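Local atomic coordinates of putative SnoaL-like polyketide cyclase (Shewanella putrefaciens, PDB entry 3GZB), a protein that is of unknown function but belongs to the SnoaL-like family of the NTF2 clan and may act as a polyketide cyclase. Residues Val27-Ala32 with Thr124-Asp129; His86-Asn89 with Val94-Ile97; Gln23-Lys28 with Leu131-Thr136. All blocks are in the same frame, centred on the assembly; numbering follows the deposited sequence.

Contact 1 of 3, residues Val27-Ala32 with Thr124-Asp129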
# COMPACT_ATOMS: atom_id res chain seq x y z
N VAL A 27 -8.64 -9.73 -8.39
CA VAL A 27 -10.06 -9.61 -8.09
C VAL A 27 -10.66 -10.97 -7.67
O VAL A 27 -11.42 -11.07 -6.68
CB VAL A 27 -10.83 -8.99 -9.25
CG1 VAL A 27 -12.34 -9.01 -9.02
CG2 VAL A 27 -10.33 -7.54 -9.55
N LYS A 28 -10.35 -12.02 -8.40
CA LYS A 28 -10.83 -13.38 -8.06
C LYS A 28 -10.42 -13.79 -6.66
O LYS A 28 -11.23 -14.31 -5.87
CB LYS A 28 -10.31 -14.40 -9.07
CG LYS A 28 -10.78 -14.13 -10.51
CD LYS A 28 -10.60 -15.32 -11.37
CE LYS A 28 -11.37 -15.22 -12.66
NZ LYS A 28 -11.37 -16.55 -13.30
N TYR A 29 -9.15 -13.57 -6.36
CA TYR A 29 -8.64 -13.87 -5.00
C TYR A 29 -9.35 -13.10 -3.90
O TYR A 29 -9.78 -13.68 -2.91
CB TYR A 29 -7.16 -13.66 -4.97
CG TYR A 29 -6.50 -13.78 -3.61
CD1 TYR A 29 -6.08 -15.00 -3.13
CD2 TYR A 29 -6.29 -12.68 -2.81
CE1 TYR A 29 -5.40 -15.07 -1.91
CE2 TYR A 29 -5.64 -12.75 -1.60
CZ TYR A 29 -5.22 -13.95 -1.14
OH TYR A 29 -4.53 -14.08 0.05
N MSE A 30 -9.48 -11.77 -4.09
CA MSE A 30 -10.10 -10.95 -3.08
C MSE A 30 -11.59 -11.27 -2.92
O MSE A 30 -12.12 -11.15 -1.81
CB MSE A 30 -9.89 -9.48 -3.37
CG MSE A 30 -8.46 -9.06 -3.34
SE MSE A 30 -7.54 -9.32 -1.66
CE MSE A 30 -8.69 -8.29 -0.49
N ASP A 31 -12.29 -11.57 -4.01
CA ASP A 31 -13.70 -11.97 -3.88
C ASP A 31 -13.78 -13.26 -3.05
O ASP A 31 -14.61 -13.35 -2.13
CB ASP A 31 -14.37 -12.13 -5.25
CG ASP A 31 -14.88 -10.79 -5.80
OD1 ASP A 31 -15.06 -9.88 -4.98
OD2 ASP A 31 -15.10 -10.64 -7.03
N ALA A 32 -12.92 -14.23 -3.31
CA ALA A 32 -12.90 -15.47 -2.49
C ALA A 32 -12.62 -15.19 -1.02
O ALA A 32 -13.29 -15.68 -0.13
CB ALA A 32 -11.88 -16.50 -3.05
N THR A 124 -3.51 -3.24 0.61
CA THR A 124 -3.24 -4.69 0.43
C THR A 124 -2.45 -4.86 -0.87
O THR A 124 -2.86 -4.31 -1.91
CB THR A 124 -4.55 -5.48 0.35
OG1 THR A 124 -5.17 -5.38 1.64
CG2 THR A 124 -4.32 -6.96 -0.02
N SER A 125 -1.34 -5.59 -0.85
CA SER A 125 -0.63 -5.93 -2.06
C SER A 125 -0.57 -7.42 -2.19
O SER A 125 -0.48 -8.18 -1.22
CB SER A 125 0.77 -5.31 -2.11
OG SER A 125 1.61 -5.84 -1.07
N LEU A 126 -0.60 -7.88 -3.43
CA LEU A 126 -0.46 -9.29 -3.79
C LEU A 126 0.67 -9.44 -4.79
O LEU A 126 0.68 -8.77 -5.82
CB LEU A 126 -1.75 -9.85 -4.41
CG LEU A 126 -3.04 -9.67 -3.63
CD1 LEU A 126 -4.24 -10.20 -4.44
CD2 LEU A 126 -2.94 -10.34 -2.28
N LYS A 127 1.58 -10.35 -4.50
CA LYS A 127 2.57 -10.78 -5.49
C LYS A 127 2.05 -12.11 -6.03
O LYS A 127 1.82 -13.05 -5.24
CB LYS A 127 3.95 -10.93 -4.84
CG LYS A 127 5.09 -11.17 -5.81
CD LYS A 127 5.28 -10.03 -6.81
CE LYS A 127 6.53 -10.28 -7.67
NZ LYS A 127 6.55 -9.50 -8.94
N LEU A 128 1.86 -12.18 -7.34
CA LEU A 128 1.23 -13.29 -8.00
C LEU A 128 2.24 -14.09 -8.82
O LEU A 128 3.19 -13.53 -9.39
CB LEU A 128 0.16 -12.78 -8.96
CG LEU A 128 -0.92 -11.93 -8.25
CD1 LEU A 128 -1.84 -11.32 -9.31
CD2 LEU A 128 -1.69 -12.68 -7.28
N ASP A 129 2.00 -15.40 -8.86
CA ASP A 129 2.67 -16.33 -9.81
C ASP A 129 1.61 -16.65 -10.85
O ASP A 129 0.67 -17.45 -10.61
CB ASP A 129 3.15 -17.55 -9.01
CG ASP A 129 3.64 -18.70 -9.89
OD1 ASP A 129 3.59 -18.59 -11.13
OD2 ASP A 129 4.04 -19.73 -9.29
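Tyr29 and Leu126 make the tight part of this contact: both methyls of the leucine meet the CD2-CE2 bond of the phenol ring obliquely, CD1 at 3.6 Å from Tyr29 CD2 and CD2 at 3.7 Å from Tyr29 CE2. What carries the ring out from the helix to the strand is its first torsion, which sets CG opposite the backbone N (chi1 174°). The polar end of the phenol is buried too and is held by two hydrogen bonds, to Tyr45 OH and His138 ND1. This is helix 21-34 laid across strand 115-129 on the inner surface of the curved sheet, the arrangement of the NTF2-like cone, the axes of the two short segments approaching to 10.9 Å. One residue along the helix the packing is looser. Met30, a selenomethionine, brings SE only to 4.3 Å from Thr124 CG2 and to 4.4 Å from Leu126 CD1, and its side chain lies about 6 Å from a bound methylpentanediol, probably picked up during crystallisation. Thr124 turns its OG1 to Asp140 and Tyr100 instead. Behind this layer Lys127 leaves the far face of the strand for solvent, and Asp31, partly exposed, lies on the outer side of the helix.

Contact 2 of 3, residues His86-Asn89 with Val94-Ile97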
# COMPACT_ATOMS: atom_id res chain seq x y z
N HIS A 86 -8.34 2.82 -5.34
CA HIS A 86 -7.41 2.72 -6.44
C HIS A 86 -6.72 1.37 -6.45
O HIS A 86 -6.43 0.80 -5.40
CB HIS A 86 -6.44 3.90 -6.34
CG HIS A 86 -5.62 4.11 -7.56
ND1 HIS A 86 -6.17 4.14 -8.83
CD2 HIS A 86 -4.30 4.32 -7.71
CE1 HIS A 86 -5.21 4.34 -9.71
NE2 HIS A 86 -4.07 4.44 -9.06
N MSE A 87 -6.54 0.81 -7.63
CA MSE A 87 -5.76 -0.42 -7.83
C MSE A 87 -4.81 -0.18 -9.00
O MSE A 87 -5.18 0.42 -10.04
CB MSE A 87 -6.68 -1.62 -8.13
CG MSE A 87 -5.93 -2.92 -8.51
SE MSE A 87 -7.03 -4.51 -8.56
CE MSE A 87 -8.36 -3.95 -9.84
N TYR A 88 -3.58 -0.63 -8.83
CA TYR A 88 -2.60 -0.60 -9.90
C TYR A 88 -1.67 -1.77 -9.79
O TYR A 88 -1.73 -2.56 -8.82
CB TYR A 88 -1.79 0.73 -9.87
CG TYR A 88 -1.21 1.18 -8.52
CD1 TYR A 88 -2.02 1.76 -7.54
CD2 TYR A 88 0.14 1.01 -8.24
CE1 TYR A 88 -1.44 2.25 -6.35
CE2 TYR A 88 0.70 1.46 -7.02
CZ TYR A 88 -0.08 2.08 -6.13
OH TYR A 88 0.37 2.58 -4.90
N ASN A 89 -0.82 -1.95 -10.82
CA ASN A 89 0.10 -3.07 -10.79
C ASN A 89 1.41 -2.73 -11.47
O ASN A 89 1.46 -1.90 -12.39
CB ASN A 89 -0.48 -4.37 -11.40
CG ASN A 89 -0.61 -4.35 -12.92
OD1 ASN A 89 -1.41 -3.58 -13.43
ND2 ASN A 89 0.24 -5.11 -13.63
N VAL A 94 0.39 -6.47 -7.48
CA VAL A 94 -0.86 -5.72 -7.53
C VAL A 94 -1.06 -4.97 -6.19
O VAL A 94 -0.89 -5.59 -5.11
CB VAL A 94 -2.06 -6.66 -7.78
CG1 VAL A 94 -3.39 -5.86 -7.71
CG2 VAL A 94 -1.90 -7.41 -9.12
N VAL A 95 -1.37 -3.67 -6.27
CA VAL A 95 -1.51 -2.81 -5.10
C VAL A 95 -2.89 -2.28 -5.08
O VAL A 95 -3.40 -1.78 -6.10
CB VAL A 95 -0.52 -1.63 -5.15
CG1 VAL A 95 -0.65 -0.73 -3.89
CG2 VAL A 95 0.93 -2.10 -5.27
N MSE A 96 -3.58 -2.41 -3.93
CA MSE A 96 -4.98 -2.00 -3.75
C MSE A 96 -5.10 -1.12 -2.54
O MSE A 96 -4.65 -1.50 -1.47
CB MSE A 96 -5.90 -3.21 -3.63
CG MSE A 96 -5.90 -4.06 -4.91
SE MSE A 96 -6.63 -5.84 -4.65
CE MSE A 96 -5.15 -6.53 -3.72
N ILE A 97 -5.66 0.07 -2.70
CA ILE A 97 -5.86 1.06 -1.66
C ILE A 97 -7.36 1.18 -1.46
O ILE A 97 -8.08 1.42 -2.45
CB ILE A 97 -5.31 2.42 -2.07
CG1 ILE A 97 -3.83 2.37 -2.40
CG2 ILE A 97 -5.60 3.46 -0.96
CD1 ILE A 97 -3.25 3.65 -3.09
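Val94 meets Asn89 in a non-hydrogen-bonded pair, its CG2 lying 4.1 Å from Asn89 CB, while the amide beyond that carbon turns off to Gln23 and Gly91. Val95 then faces Tyr88 in a hydrogen-bonded pair: Val95 N gives an almost straight bond (179°) to Tyr88 O at 2.8 Å, and Tyr88 N returns one to Val95 O at 3.0 Å. Tyr88 CG sits between its own N and carbonyl carbon (chi1 48°), which folds the ring back over the neighbouring strand; Val95 CB stands over one ring face, 3.9 Å from the centroid and 15° off the normal, a CH-pi contact. Tyr88 OH goes on to Leu141 O of the second subunit. With an alanine at Tyr88, Val95 would probably lose the ring that covers its CB, and the Leu141 carbonyl of the second subunit its hydroxyl partner. The side chain of Met96 lies beside that of Met87, both selenomethionines, with the two CG atoms 3.8 Å apart. Ile97 makes the second hydrogen-bonded pair, with His86, Ile97 N to His86 O at 2.9 Å and His86 N to Ile97 O at 3.2 Å, and sets its CD1 at the edge of the Tyr88 ring, 4.0 Å from Tyr88 CE1. The whole is an antiparallel beta hairpin, one face (Met87, Val94, Met96) against helix 21-34, the other (His86, Tyr88, Val95, Ile97) against the second subunit.

Contact 3 of 3, residues Gln23-Lys28 with Leu131-Thr136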
# COMPACT_ATOMS: atom_id res chain seq x y z
N GLN A 23 -4.26 -7.83 -12.41
CA GLN A 23 -5.38 -7.27 -11.65
C GLN A 23 -6.62 -8.17 -11.67
O GLN A 23 -7.26 -8.34 -10.64
CB GLN A 23 -5.69 -5.86 -12.10
CG GLN A 23 -4.58 -4.83 -11.85
CD GLN A 23 -5.00 -3.44 -12.29
OE1 GLN A 23 -6.19 -3.11 -12.32
NE2 GLN A 23 -4.02 -2.60 -12.66
N GLN A 24 -6.94 -8.79 -12.82
CA GLN A 24 -8.13 -9.62 -12.93
C GLN A 24 -8.01 -10.80 -11.98
O GLN A 24 -8.98 -11.18 -11.34
CB GLN A 24 -8.33 -10.09 -14.37
CG GLN A 24 -8.71 -9.01 -15.36
CD GLN A 24 -9.12 -9.55 -16.69
OE1 GLN A 24 -9.92 -10.52 -16.76
NE2 GLN A 24 -8.61 -8.94 -17.76
N LEU A 25 -6.82 -11.35 -11.88
CA LEU A 25 -6.62 -12.47 -10.96
C LEU A 25 -6.73 -12.04 -9.50
O LEU A 25 -7.31 -12.75 -8.68
CB LEU A 25 -5.30 -13.19 -11.24
CG LEU A 25 -5.09 -14.53 -10.52
CD1 LEU A 25 -6.18 -15.58 -10.92
CD2 LEU A 25 -3.67 -15.08 -10.76
N ALA A 26 -6.20 -10.86 -9.18
CA ALA A 26 -6.32 -10.32 -7.85
C ALA A 26 -7.78 -10.18 -7.47
O ALA A 26 -8.12 -10.45 -6.32
CB ALA A 26 -5.63 -8.95 -7.77
N VAL A 27 -8.64 -9.73 -8.39
CA VAL A 27 -10.06 -9.61 -8.09
C VAL A 27 -10.66 -10.97 -7.67
O VAL A 27 -11.42 -11.07 -6.68
CB VAL A 27 -10.83 -8.99 -9.25
CG1 VAL A 27 -12.34 -9.01 -9.02
CG2 VAL A 27 -10.33 -7.54 -9.55
N LYS A 28 -10.35 -12.02 -8.40
CA LYS A 28 -10.83 -13.38 -8.06
C LYS A 28 -10.42 -13.79 -6.66
O LYS A 28 -11.23 -14.31 -5.87
CB LYS A 28 -10.31 -14.40 -9.07
CG LYS A 28 -10.78 -14.13 -10.51
CD LYS A 28 -10.60 -15.32 -11.37
CE LYS A 28 -11.37 -15.22 -12.66
NZ LYS A 28 -11.37 -16.55 -13.30
N LEU A 131 1.76 -18.07 -13.84
CA LEU A 131 1.78 -19.43 -14.43
C LEU A 131 0.95 -20.41 -13.60
O LEU A 131 0.16 -21.17 -14.15
CB LEU A 131 3.22 -19.91 -14.55
CG LEU A 131 3.42 -21.37 -14.98
CD1 LEU A 131 2.96 -21.52 -16.42
CD2 LEU A 131 4.86 -21.80 -14.79
N ASN A 132 1.12 -20.36 -12.28
CA ASN A 132 0.45 -21.32 -11.40
C ASN A 132 -0.82 -20.79 -10.76
O ASN A 132 -1.41 -21.47 -9.94
CB ASN A 132 1.46 -21.78 -10.35
CG ASN A 132 2.60 -22.55 -10.94
OD1 ASN A 132 2.36 -23.61 -11.52
ND2 ASN A 132 3.82 -22.03 -10.85
N ARG A 133 -1.22 -19.55 -11.10
CA ARG A 133 -2.44 -18.96 -10.58
C ARG A 133 -2.41 -18.93 -9.01
O ARG A 133 -3.37 -19.34 -8.36
CB ARG A 133 -3.67 -19.73 -11.09
CG ARG A 133 -4.87 -18.90 -11.30
CD ARG A 133 -5.97 -19.71 -12.02
NE ARG A 133 -7.17 -18.91 -12.19
CZ ARG A 133 -8.10 -18.71 -11.25
NH1 ARG A 133 -8.01 -19.23 -10.03
NH2 ARG A 133 -9.13 -17.94 -11.55
N ARG A 134 -1.30 -18.45 -8.48
CA ARG A 134 -0.93 -18.52 -7.05
C ARG A 134 -0.67 -17.11 -6.50
O ARG A 134 -0.11 -16.28 -7.23
CB ARG A 134 0.36 -19.37 -6.94
CG ARG A 134 0.87 -19.66 -5.55
CD ARG A 134 2.01 -20.74 -5.59
NE ARG A 134 1.56 -21.99 -6.20
CZ ARG A 134 2.32 -22.83 -6.91
NH1 ARG A 134 3.59 -22.57 -7.12
NH2 ARG A 134 1.79 -23.92 -7.43
N VAL A 135 -0.99 -16.89 -5.23
CA VAL A 135 -0.50 -15.73 -4.46
C VAL A 135 0.72 -16.21 -3.73
O VAL A 135 0.64 -17.11 -2.85
CB VAL A 135 -1.60 -15.20 -3.50
CG1 VAL A 135 -1.05 -14.18 -2.50
CG2 VAL A 135 -2.74 -14.60 -4.33
N THR A 136 1.86 -15.61 -4.07
CA THR A 136 3.08 -15.95 -3.37
C THR A 136 3.23 -15.12 -2.08
O THR A 136 3.81 -15.58 -1.08
CB THR A 136 4.31 -15.86 -4.26
OG1 THR A 136 4.56 -14.53 -4.62
CG2 THR A 136 4.10 -16.63 -5.57
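Two positive side chains, Lys28 and Arg133, come together here, with Lys28 NZ modelled 3.2 Å from Arg133 NH2 and no hydrogen bond between them. Both residues were built in two conformations, so this like-charge encounter, and the still closer approach of the lysine CD, is doubtful as a feature of any single state. Arg133 stands at a G1 beta bulge, where it and Arg134 both face Asp129 at the turn joining strands 115-129 and 134-142. Its backbone takes the left-handed helical conformation (phi 58°, psi 48°), and Asn132 ND2 bonds to Asp129 OD2 within the same turn. From the bulge the arginine chain runs extended from CG to NE, reaching to helix 21-34 and also touching Phe44. The firmer packing is with buried Leu25, both of whose methyls meet the arginine: Leu25 CD2 is 4.0 Å from Arg133 CG, and CD1 approaches the same CG to 3.6 Å. In the conformer described here, the aliphatic stem and the charged end thus share one leucine. Leu25 CD1 sits over the centre of one guanidinium face, 3.7 Å from Arg133 CZ.

In the fold
All three contacts belong to one curved sheet and the helix lying against it. Contacts 1 and 3 both start from helix 21-34, share Val27 and Lys28, and have centres about 6 Å apart; they reach the adjacent strands 115-129 and 134-142. Contact 2 is nested in the chain inside the loops they close, its centre about 10 Å from contact 1 and about 13 Å from contact 3. Strand 93-103 joins it to contact 1, through the backbone bond from Val94 N to Leu126 O, and Val94 CG1 packs on Ala26 CB of contact 3. The helix therefore spans neighbouring strands on one face, while the side of contact 2 turned from the helix packs on the second subunit.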